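Nicastrin (Dictyostelium purpureum, PDB 4R12) probably serves as an essential subunit of gamma-secretase, the membrane-embedded protease complex that cleaves integral membrane proteins such as Notch receptors and amyloid precursor protein. Local coordinates at residues E213-M218 with K318-I323. Residues are numbered along the deposited sequence; the frame is centred on the assembly and turned at random.
Sequences EIILVM and KISTII. With NAG (2-acetamido-2-deoxy-beta-D-glucopyranose), chain B.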
loop_
_atom_site.group_PDB
_atom_site.type_symbol
_atom_site.label_atom_id
_atom_site.label_comp_id
_atom_site.label_asym_id
_atom_site.label_seq_id
_atom_site.Cartn_x
_atom_site.Cartn_y
_atom_site.Cartn_z
ATOM N N GLU A 213 -1.401 -3.117 -30.012
ATOM C CA GLU A 213 -0.604 -3.578 -28.883
ATOM C C GLU A 213 -0.879 -2.709 -27.660
ATOM O O GLU A 213 -1.271 -1.556 -27.792
ATOM C CB GLU A 213 0.884 -3.555 -29.238
ATOM C CG GLU A 213 1.256 -4.533 -30.352
ATOM C CD GLU A 213 2.742 -4.540 -30.641
ATOM O OE1 GLU A 213 3.433 -3.591 -30.219
ATOM O OE2 GLU A 213 3.222 -5.499 -31.283
ATOM N N ILE A 214 -0.691 -3.270 -26.474
ATOM C CA ILE A 214 -0.936 -2.539 -25.232
ATOM C C ILE A 214 0.364 -2.237 -24.502
ATOM O O ILE A 214 1.184 -3.123 -24.295
ATOM C CB ILE A 214 -1.865 -3.328 -24.283
ATOM C CG1 ILE A 214 -3.258 -3.491 -24.897
ATOM C CG2 ILE A 214 -1.969 -2.637 -22.930
ATOM C CD1 ILE A 214 -4.154 -4.476 -24.137
ATOM N N ILE A 215 0.557 -0.974 -24.143
ATOM C CA ILE A 215 1.611 -0.578 -23.219
ATOM C C ILE A 215 1.004 -0.586 -21.815
ATOM O O ILE A 215 0.053 0.133 -21.550
ATOM C CB ILE A 215 2.168 0.829 -23.526
ATOM C CG1 ILE A 215 2.625 0.940 -24.984
ATOM C CG2 ILE A 215 3.287 1.198 -22.548
ATOM C CD1 ILE A 215 3.681 -0.042 -25.357
ATOM N N LEU A 216 1.543 -1.415 -20.931
ATOM C CA LEU A 216 1.049 -1.488 -19.568
ATOM C C LEU A 216 1.964 -0.686 -18.643
ATOM O O LEU A 216 3.155 -0.985 -18.518
ATOM C CB LEU A 216 0.969 -2.938 -19.101
ATOM C CG LEU A 216 0.486 -3.131 -17.665
ATOM C CD1 LEU A 216 -0.924 -2.553 -17.493
ATOM C CD2 LEU A 216 0.532 -4.612 -17.293
ATOM N N VAL A 217 1.404 0.330 -18.008
ATOM C CA VAL A 217 2.155 1.145 -17.059
ATOM C C VAL A 217 1.519 0.947 -15.685
ATOM O O VAL A 217 0.350 1.228 -15.504
ATOM C CB VAL A 217 2.133 2.630 -17.451
ATOM C CG1 VAL A 217 2.911 3.462 -16.442
ATOM C CG2 VAL A 217 2.681 2.817 -18.870
ATOM N N MET A 218 2.285 0.459 -14.721
ATOM C CA MET A 218 1.676 -0.047 -13.497
ATOM C C MET A 218 2.522 0.200 -12.271
ATOM O O MET A 218 3.709 0.545 -12.379
ATOM C CB MET A 218 1.431 -1.543 -13.622
ATOM C CG MET A 218 2.720 -2.353 -13.588
ATOM S SD MET A 218 2.415 -4.016 -14.218
ATOM C CE MET A 218 3.855 -4.877 -13.578
ATOM N N LYS A 318 -1.559 -9.305 -26.257
ATOM C CA LYS A 318 -1.341 -7.986 -26.827
ATOM C C LYS A 318 -0.525 -7.040 -25.958
ATOM O O LYS A 318 -0.115 -6.005 -26.420
ATOM C CB LYS A 318 -2.634 -7.301 -27.143
ATOM C CG LYS A 318 -3.419 -7.880 -28.274
ATOM C CD LYS A 318 -2.733 -7.764 -29.603
ATOM C CE LYS A 318 -3.511 -8.570 -30.623
ATOM N NZ LYS A 318 -3.396 -8.060 -31.995
ATOM N N ILE A 319 -0.319 -7.384 -24.700
ATOM C CA ILE A 319 0.561 -6.568 -23.859
ATOM C C ILE A 319 1.996 -6.703 -24.382
ATOM O O ILE A 319 2.575 -7.796 -24.404
ATOM C CB ILE A 319 0.466 -6.969 -22.373
ATOM C CG1 ILE A 319 -0.976 -6.821 -21.883
ATOM C CG2 ILE A 319 1.388 -6.112 -21.515
ATOM C CD1 ILE A 319 -1.238 -7.479 -20.533
ATOM N N SER A 320 2.560 -5.592 -24.835
ATOM C CA SER A 320 3.802 -5.638 -25.602
ATOM C C SER A 320 4.949 -4.907 -24.907
ATOM O O SER A 320 6.086 -4.958 -25.377
ATOM C CB SER A 320 3.581 -5.042 -26.992
ATOM O OG SER A 320 3.346 -3.643 -26.902
ATOM N N THR A 321 4.638 -4.233 -23.800
ATOM C CA THR A 321 5.625 -3.499 -23.010
ATOM C C THR A 321 5.089 -3.288 -21.607
ATOM O O THR A 321 3.949 -2.889 -21.443
ATOM C CB THR A 321 5.951 -2.115 -23.610
ATOM O OG1 THR A 321 6.540 -2.267 -24.910
ATOM C CG2 THR A 321 6.916 -1.357 -22.709
ATOM N N ILE A 322 5.902 -3.556 -20.592
ATOM C CA ILE A 322 5.479 -3.282 -19.226
ATOM C C ILE A 322 6.436 -2.303 -18.567
ATOM O O ILE A 322 7.641 -2.544 -18.520
ATOM C CB ILE A 322 5.405 -4.573 -18.382
ATOM C CG1 ILE A 322 4.314 -5.500 -18.931
ATOM C CG2 ILE A 322 5.139 -4.231 -16.923
ATOM C CD1 ILE A 322 4.250 -6.855 -18.234
ATOM N N ILE A 323 5.896 -1.196 -18.075
ATOM C CA ILE A 323 6.649 -0.246 -17.275
ATOM C C ILE A 323 6.104 -0.255 -15.833
ATOM O O ILE A 323 4.906 -0.054 -15.622
ATOM C CB ILE A 323 6.547 1.187 -17.853
ATOM C CG1 ILE A 323 6.812 1.183 -19.364
ATOM C CG2 ILE A 323 7.491 2.141 -17.133
ATOM C CD1 ILE A 323 8.241 0.833 -19.719
HETATM C C1 NAG B . -4.734 -12.176 -28.659
HETATM C C2 NAG B . -5.663 -12.827 -29.647
HETATM C C3 NAG B . -4.946 -13.666 -30.678
HETATM C C4 NAG B . -3.563 -13.203 -31.056
HETATM C C5 NAG B . -2.854 -12.446 -29.953
HETATM C C6 NAG B . -1.627 -11.722 -30.424
HETATM C C7 NAG B . -7.835 -13.670 -29.203
HETATM C C8 NAG B . -8.692 -14.314 -28.173
HETATM N N2 NAG B . -6.552 -13.710 -28.964
HETATM O O3 NAG B . -5.733 -13.733 -31.858
HETATM O O4 NAG B . -2.926 -14.448 -31.163
HETATM O O5 NAG B . -3.746 -11.513 -29.400
HETATM O O6 NAG B . -1.979 -10.790 -31.420
HETATM O O7 NAG B . -8.290 -13.158 -30.179
#
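Ile214 and Ile319 begin a parallel strand pairing that Ser320 at once interrupts. Ser320 is an extra residue opposite 213-218, a beta bulge that moves the partner of Leu216 on to Ile322. Ile214 O takes Ser320 N at 2.9 Å, leaving buried Thr321 N without a partner; beyond the bulge regular bonding resumes, with Leu216 N on Thr321 O, Ile323 N on Leu216 O and Met218 N on Ile323 O. On the face of Ile214 and Leu216, Ile319 fits the notch between them: its CG1 lies 4.3 Å from Ile214 CB and its CG2 4.0 Å from Leu216 CB. Leu216 in turn lies against the junction where Ile319 CG2 and Ile322 CG1 meet, its CD2 4.2 Å from Ile322 CG1. Met218 leaves the backbone with CG between N and the carbonyl carbon (chi1 71°), then runs extended to set CE 3.6 Å from Ile322 CG2. On the other face the bent end of Ile215 (chi2 -59°) presses CD1 on Thr321 CB at 3.5 Å, side by side, while Val217 CG2 rests 4.3 Å from Ile323 CB. At the start of the strands Ser320 OG sits beside the Glu213 side chain, with weak contact to OE1, and Lys318 heads off toward the Asn315 glycan. The pair belongs to the zinc-exopeptidase-like large lobe: strand 262-268 flanks 214-220, and strand 397-401 flanks 319-325. Phe388 of helix 385-389 covers Leu216, Met218 and Ile322, whereas helix 427-441 packs on Ile215, Val217 and Ile323.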